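PDB 3CZX: putative N-acetylmuramoyl-L-alanine amidase from Neisseria meningitidis MC58, which probably hydrolyses, with the help of a bound zinc ion, the link between N-acetylmuramoyl residues and L-amino acid residues in cell-wall glycopeptides. Local coordinates for residues Ser23-Asp28 against Thr54-Met59; Ala27-Asp32 against Phe77-Ala82; Arg34-Ser39 against Thr160-Ile165; Leu134-Ala137 against Ile142-Glu145. One frame throughout, in Å; residues are numbered along the deposited sequence.

Three of the four contacts share helix 26-45. Interaction 1 sets its N-terminal end, beside the zinc ion, against the loop after strand 49-51; interaction 2 lays its next turns on the end of strand 73-77; interaction 3 packs its middle against helix 152-177. Interactions 2 and 4 are buried and mainly apolar, and they meet where strand 142-145 runs beside strand 73-77. Interactions 1 and 3 are only partly buried, the first ionic, the third a CH-pi contact; both, like interaction 2, reach the second subunit, which interaction 4 does not. Interactions 1 and 2 each supply one zinc ligand. Asp32 of 27-32 and Lys162 of 160-165 form a salt bridge joining interactions 2 and 3.

Interaction 1: residues Ser23-Asp28 against Thr54-Met59; sequences SDREAD and TGKGNM. With ZN (zinc ion), chain E.
Asp28 and Lys56 carry the charge pairing between 23-28 and 54-59: Lys56 NZ donates to Asp28 OD1 over 2.7 Å, coming from above the carboxylate plane, 43° out of it. The lysine chain bends at its second torsion (chi2 -59°) and then runs straight to the carboxylate. Arg25 grips the same group side-on with two nitrogens. Its NE reaches Asp28 OD2 at 2.9 Å along a nearly straight line, 172° at the hydrogen, while Arg25 NH2 meets Asp28 OD1 on the syn side, so OD1 accepts from both cations. Arg25 NH2 and Lys56 NZ stand 3.9 Å apart, and the shared carboxylate probably offsets their like charges. Gln31 OE1 of the same chain and Thr160 O of the second subunit also accept from Lys56 NZ.

One water accepts a hydrogen bond from Gly57 N and lies 2.8 Å from Ala27 O, bridging the two backbones. On the metal side, Glu26, with CG anti to its backbone N, binds the zinc ion through OE2 at 2.1 Å. His12, His78 and two waters complete the coordination. With Arg25 at the N-cap position, this salt-bridge network lies at the start of the helix carrying the glutamate of the amidase zinc site.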
# COMPACT_ATOMS: atom_id res chain seq x y z
N SER A 23 -2.19 -14.85 -6.68
CA SER A 23 -1.09 -13.90 -6.83
C SER A 23 -0.90 -13.03 -5.59
O SER A 23 -0.08 -12.11 -5.62
CB SER A 23 -1.25 -13.03 -8.09
OG SER A 23 -2.46 -12.32 -8.05
N ASP A 24 -1.64 -13.33 -4.52
CA ASP A 24 -1.37 -12.71 -3.23
C ASP A 24 -0.26 -13.46 -2.49
O ASP A 24 -0.37 -14.67 -2.25
CB ASP A 24 -2.64 -12.68 -2.40
CG ASP A 24 -3.70 -11.78 -3.03
OD1 ASP A 24 -3.37 -10.67 -3.45
OD2 ASP A 24 -4.86 -12.20 -3.09
N ARG A 25 0.78 -12.73 -2.11
CA ARG A 25 1.93 -13.31 -1.43
C ARG A 25 2.11 -12.70 -0.04
O ARG A 25 2.09 -11.47 0.10
CB ARG A 25 3.20 -13.04 -2.19
CG ARG A 25 3.19 -13.51 -3.68
CD ARG A 25 4.61 -13.51 -4.23
NE ARG A 25 5.26 -12.21 -4.11
CZ ARG A 25 6.55 -11.98 -4.33
NH1 ARG A 25 7.40 -12.96 -4.68
NH2 ARG A 25 7.02 -10.76 -4.15
N GLU A 26 2.37 -13.56 0.93
CA GLU A 26 2.65 -13.10 2.31
C GLU A 26 3.68 -11.98 2.34
O GLU A 26 3.51 -10.99 3.05
CB GLU A 26 3.10 -14.26 3.19
CG GLU A 26 3.40 -13.85 4.66
CD GLU A 26 3.66 -15.01 5.57
OE1 GLU A 26 3.63 -16.16 5.10
OE2 GLU A 26 3.86 -14.75 6.80
N ALA A 27 4.75 -12.11 1.59
CA ALA A 27 5.83 -11.13 1.60
C ALA A 27 5.31 -9.74 1.23
O ALA A 27 5.77 -8.72 1.77
CB ALA A 27 6.93 -11.53 0.66
N ASP A 28 4.36 -9.72 0.30
CA ASP A 28 3.85 -8.46 -0.24
C ASP A 28 2.88 -7.87 0.76
O ASP A 28 2.86 -6.65 0.94
CB ASP A 28 3.15 -8.72 -1.59
CG ASP A 28 4.11 -9.27 -2.65
OD1 ASP A 28 5.34 -9.08 -2.53
OD2 ASP A 28 3.61 -9.89 -3.61
N THR A 54 11.52 -0.13 3.19
CA THR A 54 10.22 -0.07 2.52
C THR A 54 10.03 -1.18 1.47
O THR A 54 8.94 -1.31 0.91
CB THR A 54 9.98 1.32 1.88
OG1 THR A 54 10.90 1.56 0.82
CG2 THR A 54 10.16 2.38 2.92
N GLY A 55 11.09 -1.97 1.25
CA GLY A 55 11.05 -3.10 0.30
C GLY A 55 10.53 -4.35 0.97
O GLY A 55 9.72 -4.27 1.88
N LYS A 56 10.97 -5.52 0.50
CA LYS A 56 10.54 -6.77 1.13
C LYS A 56 11.27 -6.96 2.48
O LYS A 56 12.16 -6.19 2.83
CB LYS A 56 10.80 -7.97 0.22
CG LYS A 56 10.29 -7.81 -1.21
CD LYS A 56 8.81 -7.56 -1.34
CE LYS A 56 8.40 -7.43 -2.80
NZ LYS A 56 7.02 -7.01 -2.97
N GLY A 57 10.88 -7.95 3.25
CA GLY A 57 11.42 -8.11 4.59
C GLY A 57 12.45 -9.22 4.73
O GLY A 57 13.33 -9.36 3.87
N ASN A 58 12.31 -9.99 5.82
CA ASN A 58 13.24 -11.06 6.22
C ASN A 58 14.67 -10.58 6.55
O ASN A 58 15.66 -11.17 6.08
CB ASN A 58 13.31 -12.15 5.15
CG ASN A 58 13.95 -13.42 5.67
OD1 ASN A 58 13.61 -13.90 6.77
ND2 ASN A 58 14.90 -13.96 4.90
N MSE A 59 14.76 -9.53 7.36
CA MSE A 59 16.04 -9.01 7.84
C MSE A 59 16.70 -10.13 8.63
O MSE A 59 16.02 -10.81 9.40
CB MSE A 59 15.82 -7.78 8.73
CG MSE A 59 17.03 -7.34 9.56
SE MSE A 59 16.66 -5.77 10.71
CE MSE A 59 16.95 -4.37 9.37
ZN ZN E . 5.30 -15.93 7.87
O HOH W 1 8.31 -8.99 2.93
O HOH W 2 6.45 -17.68 8.81
O HOH W 3 3.74 -16.73 9.22

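Interaction 2: residues Ala27-Asp32 against Phe77-Ala82; sequences ADLAQD and FHTNAA. With ZN (zinc ion), chain E.
Ala30 sits against the backbone of Phe77, its CB 3.2 Å from Phe77 O, and the two CB atoms are 4.4 Å apart. The small methyl lets the helix come close here, with the two CA atoms separated by 5.2 Å. One residue earlier, Leu29 touches Thr79 methyl to methyl, CD1 to CG2 at 4.1 Å, and their side chains cross at about a right angle. Thr79 offers that methyl because CG2 stands anti to its carbonyl carbon, with OG1 at chi1 60°.

The next shell is the metal. His78, whose CB points away from the helix, binds the zinc ion through ND1 at 2.2 Å, and one of the two zinc waters donates to Thr79 O at 3.0 Å. Glu76 accepts from His78 NE2, a second-shell bond that fixes the rotation of the ring, and His131 packs edge-to-face on it. Thr79 N donates to Glu26 OE2, itself a zinc ligand. Farther out, Phe77 packs on Phe144 and Val37, and Leu29 on Leu155 and Phe158 of helix 152-177.

No hydrogen bond joins 27-32 to 77-82, so apolar packing holds helix and strand end together, while His78 and the Thr79 backbone serve the metal site.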
# COMPACT_ATOMS: atom_id res chain seq x y z
N ALA A 27 4.75 -12.11 1.59
CA ALA A 27 5.83 -11.13 1.60
C ALA A 27 5.31 -9.74 1.23
O ALA A 27 5.77 -8.72 1.77
CB ALA A 27 6.93 -11.53 0.66
N ASP A 28 4.36 -9.72 0.30
CA ASP A 28 3.85 -8.46 -0.24
C ASP A 28 2.88 -7.87 0.76
O ASP A 28 2.86 -6.65 0.94
CB ASP A 28 3.15 -8.72 -1.59
CG ASP A 28 4.11 -9.27 -2.65
OD1 ASP A 28 5.34 -9.08 -2.53
OD2 ASP A 28 3.61 -9.89 -3.61
N LEU A 29 2.02 -8.72 1.33
CA LEU A 29 1.05 -8.25 2.35
C LEU A 29 1.79 -7.72 3.59
O LEU A 29 1.38 -6.69 4.20
CB LEU A 29 0.05 -9.36 2.72
CG LEU A 29 -0.81 -9.90 1.58
CD1 LEU A 29 -1.56 -11.23 1.95
CD2 LEU A 29 -1.78 -8.84 1.12
N ALA A 30 2.88 -8.39 3.97
CA ALA A 30 3.67 -7.99 5.13
C ALA A 30 4.39 -6.65 4.87
O ALA A 30 4.43 -5.77 5.76
CB ALA A 30 4.65 -9.11 5.51
N GLN A 31 4.96 -6.47 3.68
CA GLN A 31 5.53 -5.21 3.24
C GLN A 31 4.48 -4.09 3.37
O GLN A 31 4.79 -3.03 3.90
CB GLN A 31 6.05 -5.34 1.80
CG GLN A 31 6.41 -4.06 1.13
CD GLN A 31 6.88 -4.26 -0.29
OE1 GLN A 31 6.40 -5.17 -0.97
NE2 GLN A 31 7.83 -3.43 -0.74
N ASP A 32 3.27 -4.32 2.89
CA ASP A 32 2.23 -3.29 2.95
C ASP A 32 1.95 -2.96 4.41
O ASP A 32 1.84 -1.78 4.78
CB ASP A 32 0.92 -3.73 2.32
CG ASP A 32 0.91 -3.61 0.79
OD1 ASP A 32 1.87 -3.02 0.25
OD2 ASP A 32 -0.05 -4.15 0.19
N PHE A 77 5.40 -8.29 10.87
CA PHE A 77 4.13 -8.63 10.28
C PHE A 77 4.26 -9.88 9.41
O PHE A 77 5.18 -10.00 8.59
CB PHE A 77 3.56 -7.45 9.46
CG PHE A 77 3.26 -6.23 10.29
CD1 PHE A 77 2.06 -6.07 10.94
CD2 PHE A 77 4.20 -5.23 10.39
CE1 PHE A 77 1.81 -4.91 11.68
CE2 PHE A 77 3.98 -4.07 11.16
CZ PHE A 77 2.79 -3.93 11.80
N HIS A 78 3.35 -10.79 9.64
CA HIS A 78 3.21 -12.05 8.91
C HIS A 78 1.74 -12.30 8.63
O HIS A 78 0.88 -11.58 9.13
CB HIS A 78 3.69 -13.21 9.78
CG HIS A 78 5.17 -13.32 9.88
ND1 HIS A 78 5.89 -14.27 9.17
CD2 HIS A 78 6.08 -12.59 10.56
CE1 HIS A 78 7.18 -14.09 9.39
NE2 HIS A 78 7.32 -13.09 10.24
N THR A 79 1.46 -13.31 7.78
CA THR A 79 0.12 -13.87 7.67
C THR A 79 0.16 -15.32 8.12
O THR A 79 1.17 -16.04 7.88
CB THR A 79 -0.46 -13.82 6.23
OG1 THR A 79 0.38 -14.58 5.35
CG2 THR A 79 -0.49 -12.44 5.70
N ASN A 80 -0.92 -15.75 8.77
CA ASN A 80 -1.11 -17.13 9.13
C ASN A 80 -1.51 -17.92 7.88
O ASN A 80 -1.76 -17.34 6.83
CB ASN A 80 -2.12 -17.28 10.27
CG ASN A 80 -1.71 -18.35 11.26
OD1 ASN A 80 -1.13 -19.39 10.87
ND2 ASN A 80 -1.99 -18.11 12.54
N ALA A 81 -1.48 -19.24 7.97
CA ALA A 81 -1.86 -20.09 6.86
C ALA A 81 -2.20 -21.48 7.42
O ALA A 81 -1.55 -21.94 8.35
CB ALA A 81 -0.72 -20.22 5.87
N ALA A 82 -3.19 -22.12 6.82
CA ALA A 82 -3.56 -23.50 7.13
C ALA A 82 -4.02 -24.19 5.85
O ALA A 82 -4.52 -23.55 4.91
CB ALA A 82 -4.65 -23.56 8.15
ZN ZN E . 5.30 -15.93 7.87
O HOH W 3 3.74 -16.73 9.22
O HOH W 2 6.45 -17.68 8.81

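Interaction 3: residues Arg34-Ser39 against Thr160-Ile165; sequences RNIVAS and TTKWGI
The helical segments 34-39 and 160-165 come nearest at Ile36 and Trp163, whose CA atoms are 7.0 Å apart, and 160-165 is bent, its regular helical hydrogen bonding interrupted at the backbone N of Trp163 and of Gly164. Ile36 carries the contact. Its CD1 lies over the middle of one face of the Trp163 six-membered ring, 3.7 Å from the centroid and only 8° off the ring normal, a CH-pi contact. CG1 covers the far part of that ring, 3.7 Å from Trp163 CZ3, and CG2 approaches Trp163 CE3 at 3.6 Å. Both branches meet the indole because CG1 stands anti to the carbonyl carbon (chi1 -62°) and the chain then extends to CD1. Lys162 completes the contact with its aliphatic part, CG touching Ile36 CD1 at 3.9 Å.

The polar ends have other partners. Lys162 NZ makes salt bridges to Asp32 of its own chain and to Asp32 of the second subunit, whose carboxylate also accepts from Trp163 NE1. Within helix 26-45, Ser39 OG donates to Ile36 O over 2.8 Å. The neighbouring Val37 packs on Cys166 and Ile169, prolonging the apolar seam toward strand 6-10. This is helix-to-helix packing beside the central sheet of the amidase fold, at a place where the two subunits also meet.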
# COMPACT_ATOMS: atom_id res chain seq x y z
N ARG A 34 3.78 -3.29 7.16
CA ARG A 34 4.90 -2.57 7.79
C ARG A 34 4.95 -1.12 7.26
O ARG A 34 5.01 -0.15 8.04
CB ARG A 34 6.23 -3.31 7.59
CG ARG A 34 7.45 -2.52 8.05
CD ARG A 34 8.31 -2.07 6.87
NE ARG A 34 9.16 -3.15 6.41
CZ ARG A 34 9.32 -3.53 5.15
NH1 ARG A 34 10.14 -4.52 4.88
NH2 ARG A 34 8.63 -2.97 4.17
N ASN A 35 4.89 -0.96 5.93
CA ASN A 35 5.02 0.38 5.34
C ASN A 35 3.92 1.32 5.77
O ASN A 35 4.17 2.51 6.06
CB ASN A 35 5.09 0.28 3.80
CG ASN A 35 6.43 -0.19 3.30
OD1 ASN A 35 7.36 -0.34 4.06
ND2 ASN A 35 6.53 -0.47 1.99
N ILE A 36 2.69 0.82 5.76
CA ILE A 36 1.52 1.67 6.04
C ILE A 36 1.52 2.03 7.52
O ILE A 36 1.32 3.19 7.91
CB ILE A 36 0.22 1.04 5.62
CG1 ILE A 36 0.23 0.82 4.09
CG2 ILE A 36 -0.95 1.88 6.02
CD1 ILE A 36 -0.93 -0.03 3.63
N VAL A 37 1.70 1.04 8.39
CA VAL A 37 1.71 1.36 9.80
C VAL A 37 2.84 2.32 10.13
O VAL A 37 2.64 3.23 10.92
CB VAL A 37 1.77 0.07 10.66
CG1 VAL A 37 1.92 0.41 12.17
CG2 VAL A 37 0.55 -0.77 10.47
N ALA A 38 4.01 2.10 9.55
CA ALA A 38 5.19 2.97 9.79
C ALA A 38 4.88 4.39 9.35
O ALA A 38 5.15 5.37 10.08
CB ALA A 38 6.40 2.43 9.07
N SER A 39 4.32 4.52 8.14
CA SER A 39 4.06 5.85 7.59
C SER A 39 3.08 6.67 8.45
O SER A 39 3.27 7.87 8.61
CB SER A 39 3.55 5.75 6.16
OG SER A 39 2.26 5.18 6.14
N THR A 160 -9.59 -5.12 0.75
CA THR A 160 -10.52 -3.97 0.58
C THR A 160 -10.45 -2.93 1.69
O THR A 160 -10.96 -1.85 1.49
CB THR A 160 -11.97 -4.42 0.44
OG1 THR A 160 -12.40 -5.02 1.68
CG2 THR A 160 -12.11 -5.39 -0.74
N THR A 161 -9.83 -3.27 2.84
CA THR A 161 -9.80 -2.38 4.02
C THR A 161 -8.38 -2.27 4.61
O THR A 161 -8.22 -1.86 5.73
CB THR A 161 -10.78 -2.85 5.09
OG1 THR A 161 -12.00 -3.24 4.44
CG2 THR A 161 -11.11 -1.73 6.09
N LYS A 162 -7.39 -2.55 3.80
CA LYS A 162 -5.98 -2.57 4.19
C LYS A 162 -5.55 -1.28 4.89
O LYS A 162 -4.96 -1.31 5.99
CB LYS A 162 -5.16 -2.75 2.90
CG LYS A 162 -3.70 -2.78 3.07
CD LYS A 162 -3.08 -3.34 1.83
CE LYS A 162 -3.07 -2.32 0.72
NZ LYS A 162 -2.59 -2.96 -0.49
N TRP A 163 -5.87 -0.15 4.30
CA TRP A 163 -5.37 1.12 4.85
C TRP A 163 -6.05 1.43 6.15
O TRP A 163 -5.44 1.96 7.08
CB TRP A 163 -5.50 2.27 3.81
CG TRP A 163 -4.60 2.08 2.66
CD1 TRP A 163 -4.82 1.29 1.57
CD2 TRP A 163 -3.31 2.67 2.47
NE1 TRP A 163 -3.74 1.33 0.73
CE2 TRP A 163 -2.80 2.17 1.26
CE3 TRP A 163 -2.53 3.57 3.22
CZ2 TRP A 163 -1.55 2.53 0.77
CZ3 TRP A 163 -1.29 3.91 2.73
CH2 TRP A 163 -0.81 3.40 1.52
N GLY A 164 -7.33 1.08 6.25
CA GLY A 164 -8.09 1.28 7.48
C GLY A 164 -7.64 0.37 8.61
O GLY A 164 -7.60 0.79 9.79
N ILE A 165 -7.35 -0.90 8.27
CA ILE A 165 -6.85 -1.86 9.25
C ILE A 165 -5.48 -1.38 9.79
O ILE A 165 -5.25 -1.38 11.00
CB ILE A 165 -6.80 -3.32 8.67
CG1 ILE A 165 -8.22 -3.85 8.40
CG2 ILE A 165 -5.97 -4.26 9.57
CD1 ILE A 165 -8.24 -5.11 7.58

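Interaction 4: residues Leu134-Ala137 against Ile142-Glu145; sequences LAYA and IVFE
Helix 134-138 and strand 142-145 are joined by a short connection, and the backbones approach most closely where it begins and ends, with the CA atoms of Ala137 and Ile142 5.3 Å apart. Tyr136 reaches across with one edge of its ring. CE2 lies 3.7 Å from Ile142 N, which sits near the ring plane, and it is as close to Ile142 O. With CG anti to the backbone N of the tyrosine (chi1 -170°), the ring is carried toward the strand; chi2 (104°) sets its turn about CB-CG.

Val143 meets both helix residues with a single methyl: CG2 is 4.1 Å from Tyr136 CD2 and likewise 4.1 Å from Ala137 CB. That methyl stands anti to the valine carbonyl carbon. Strand 142-145 runs inside the mixed six-stranded sheet, parallel to 73-77 on one flank and antiparallel to 91-94 on the other, so the helix just before it packs on an interior strand of the amidase fold.

The CB of Ile142 points away from the helix, and the side chain packs on Trp101 and Cys102 of helix 99-113. Val143 also packs on His78, a zinc ligand, and its side chain lies about 6 Å from the metal. The hydroxyl of Tyr136 hydrogen-bonds Thr9 OG1 on strand 6-10.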
# COMPACT_ATOMS: atom_id res chain seq x y z
N LEU A 134 10.04 -17.83 15.04
CA LEU A 134 9.91 -18.04 16.49
C LEU A 134 11.06 -17.39 17.24
O LEU A 134 10.87 -16.83 18.32
CB LEU A 134 9.85 -19.54 16.80
CG LEU A 134 9.54 -19.97 18.24
CD1 LEU A 134 8.21 -19.42 18.72
CD2 LEU A 134 9.55 -21.50 18.30
N ALA A 135 12.27 -17.44 16.66
CA ALA A 135 13.45 -16.77 17.27
C ALA A 135 13.25 -15.27 17.54
O ALA A 135 13.76 -14.73 18.54
CB ALA A 135 14.70 -16.98 16.42
N TYR A 136 12.51 -14.61 16.65
CA TYR A 136 12.14 -13.18 16.79
C TYR A 136 11.24 -12.99 18.00
O TYR A 136 11.45 -12.07 18.80
CB TYR A 136 11.42 -12.73 15.51
CG TYR A 136 11.14 -11.24 15.32
CD1 TYR A 136 11.91 -10.48 14.43
CD2 TYR A 136 10.05 -10.63 15.92
CE1 TYR A 136 11.65 -9.13 14.20
CE2 TYR A 136 9.80 -9.29 15.73
CZ TYR A 136 10.58 -8.54 14.85
OH TYR A 136 10.31 -7.21 14.59
N ALA A 137 10.25 -13.87 18.13
CA ALA A 137 9.35 -13.88 19.29
C ALA A 137 10.12 -14.20 20.58
O ALA A 137 9.98 -13.50 21.58
CB ALA A 137 8.19 -14.88 19.08
N ILE A 142 7.50 -9.30 18.59
CA ILE A 142 6.11 -9.81 18.44
C ILE A 142 5.92 -10.24 16.99
O ILE A 142 6.11 -9.42 16.08
CB ILE A 142 5.11 -8.69 18.75
CG1 ILE A 142 5.29 -8.18 20.20
CG2 ILE A 142 3.64 -9.13 18.50
CD1 ILE A 142 4.50 -6.93 20.48
N VAL A 143 5.61 -11.51 16.77
CA VAL A 143 5.26 -12.01 15.44
C VAL A 143 3.77 -11.88 15.33
O VAL A 143 3.02 -12.65 15.94
CB VAL A 143 5.73 -13.47 15.25
CG1 VAL A 143 5.18 -14.09 13.94
CG2 VAL A 143 7.24 -13.53 15.31
N PHE A 144 3.32 -10.88 14.56
CA PHE A 144 1.89 -10.56 14.45
C PHE A 144 1.30 -11.15 13.19
O PHE A 144 1.77 -10.83 12.10
CB PHE A 144 1.70 -9.02 14.50
CG PHE A 144 0.27 -8.55 14.64
CD1 PHE A 144 -0.67 -9.29 15.31
CD2 PHE A 144 -0.10 -7.32 14.13
CE1 PHE A 144 -1.98 -8.81 15.46
CE2 PHE A 144 -1.38 -6.86 14.28
CZ PHE A 144 -2.32 -7.60 14.93
N GLU A 145 0.28 -11.98 13.37
CA GLU A 145 -0.44 -12.63 12.28
C GLU A 145 -1.91 -12.26 12.35
O GLU A 145 -2.74 -12.98 12.88
CB GLU A 145 -0.26 -14.14 12.38
CG GLU A 145 1.19 -14.55 12.30
CD GLU A 145 1.34 -16.04 12.25
OE1 GLU A 145 1.17 -16.63 11.18
OE2 GLU A 145 1.63 -16.62 13.29